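Local coordinates for disease resistance protein RRS1 (Arabidopsis thaliana, PDB 5W3X) that binds W-box DNA through its WRKY domain, the part present here, and acts as a plant disease resistance protein against bacterial and fungal pathogens, at residues Tyr40-Ala43 with Gly49-Ala52. Sequence-based numbering, arbitrary orientation.
Sequences YRCA and GCKA. With ZN (zinc ion), chain G.
Cys-42 and Cys-50 meet through a zinc ion: Cys-42 SG binds it at 2.3 Å and Cys-50 SG at 2.1 Å. Both sulfurs stand opposite their backbone nitrogens (chi1 -176° and -178°), which brings them to the metal from side chains that each set out toward the other segment. Cysteine suits both places, because its short side chain ends in a soft sulfur ligand. His-74 and His-76 complete the Cys2His2 zinc site found in most WRKY domains. Packing is tight beside the metal, where Cys-50 SG lies 3.7 Å from Cys-42 CB. The small methyl of Ala-52 fits beside Cys-42, its CB 4.4 Å from Cys-42 CB. Ala-52 O accepts a weak, bent hydrogen bond from Cys-42 N (3.0 Å, 129°), and Ala-52 N gives a long, weak but nearly straight one to Cys-50 SG, which may temper the thiolate's charge. Buried Arg-41 leads away from 49-52; its several N-H groups let NH1 donate to Cys-42 O (3.0 Å), which lies in the guanidinium plane, while NE reaches a polar side chain of another protein's chain. The margin is looser: Lys-51, charged and exposed, sets out away from 40-43, and exposed Gly-49, with positive phi, lets the backbone leave the helix. The contact joins the end of strand 37-42 to the loop between helix 45-48 and strand 53-58, at one end of the four-stranded antiparallel sheet.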
loop_
_atom_site.group_PDB
_atom_site.type_symbol
_atom_site.label_atom_id
_atom_site.label_comp_id
_atom_site.label_asym_id
_atom_site.label_seq_id
_atom_site.Cartn_x
_atom_site.Cartn_y
_atom_site.Cartn_z
ATOM N N TYR B 40 16.120 1.531 -6.183
ATOM C CA TYR B 40 16.539 2.693 -6.956
ATOM C C TYR B 40 16.315 2.426 -8.438
ATOM O O TYR B 40 16.331 1.275 -8.877
ATOM C CB TYR B 40 18.021 3.018 -6.720
ATOM C CG TYR B 40 18.383 3.282 -5.285
ATOM C CD1 TYR B 40 18.636 2.228 -4.415
ATOM C CD2 TYR B 40 18.485 4.581 -4.795
ATOM C CE1 TYR B 40 18.965 2.451 -3.101
ATOM C CE2 TYR B 40 18.817 4.814 -3.471
ATOM C CZ TYR B 40 19.056 3.738 -2.630
ATOM O OH TYR B 40 19.384 3.941 -1.312
ATOM N N ARG B 41 16.137 3.504 -9.198
ATOM C CA ARG B 41 16.041 3.462 -10.660
ATOM C C ARG B 41 16.915 4.593 -11.167
ATOM O O ARG B 41 17.324 5.429 -10.363
ATOM C CB ARG B 41 14.581 3.585 -11.109
ATOM C CG ARG B 41 13.808 4.782 -10.522
ATOM C CD ARG B 41 13.877 6.022 -11.429
ATOM N NE ARG B 41 12.998 7.093 -10.967
ATOM C CZ ARG B 41 13.173 8.381 -11.240
ATOM N NH1 ARG B 41 14.213 8.775 -11.957
ATOM N NH2 ARG B 41 12.315 9.278 -10.778
ATOM N N CYS B 42 17.285 4.598 -12.446
ATOM C CA CYS B 42 18.216 5.612 -12.960
ATOM C C CYS B 42 17.670 7.045 -12.985
ATOM O O CYS B 42 16.489 7.272 -13.231
ATOM C CB CYS B 42 18.685 5.254 -14.377
ATOM S SG CYS B 42 19.933 6.427 -15.007
ATOM N N ALA B 43 18.543 8.016 -12.750
ATOM C CA ALA B 43 18.140 9.420 -12.816
ATOM C C ALA B 43 17.707 9.827 -14.226
ATOM O O ALA B 43 17.051 10.855 -14.404
ATOM C CB ALA B 43 19.269 10.316 -12.337
ATOM N N GLY B 49 14.665 7.223 -21.080
ATOM C CA GLY B 49 14.031 5.914 -21.073
ATOM C C GLY B 49 14.901 4.818 -20.470
ATOM O O GLY B 49 14.599 3.637 -20.636
ATOM N N CYS B 50 15.961 5.198 -19.754
ATOM C CA CYS B 50 16.898 4.220 -19.190
ATOM C C CYS B 50 16.183 3.267 -18.232
ATOM O O CYS B 50 15.394 3.700 -17.384
ATOM C CB CYS B 50 18.058 4.931 -18.475
ATOM S SG CYS B 50 19.334 3.815 -17.771
ATOM N N LYS B 51 16.460 1.974 -18.374
ATOM C CA LYS B 51 15.733 0.944 -17.630
ATOM C C LYS B 51 16.509 0.400 -16.426
ATOM O O LYS B 51 16.030 -0.481 -15.700
ATOM C CB LYS B 51 15.359 -0.205 -18.568
ATOM C CG LYS B 51 14.317 0.160 -19.606
ATOM C CD LYS B 51 13.938 -1.047 -20.452
ATOM C CE LYS B 51 12.783 -0.726 -21.385
ATOM N NZ LYS B 51 12.367 -1.911 -22.187
ATOM N N ALA B 52 17.704 0.936 -16.216
ATOM C CA ALA B 52 18.590 0.444 -15.172
ATOM C C ALA B 52 18.015 0.679 -13.773
ATOM O O ALA B 52 17.630 1.794 -13.427
ATOM C CB ALA B 52 19.957 1.094 -15.302
HETATM ZN ZN ZN G . 20.699 5.089 -16.717
#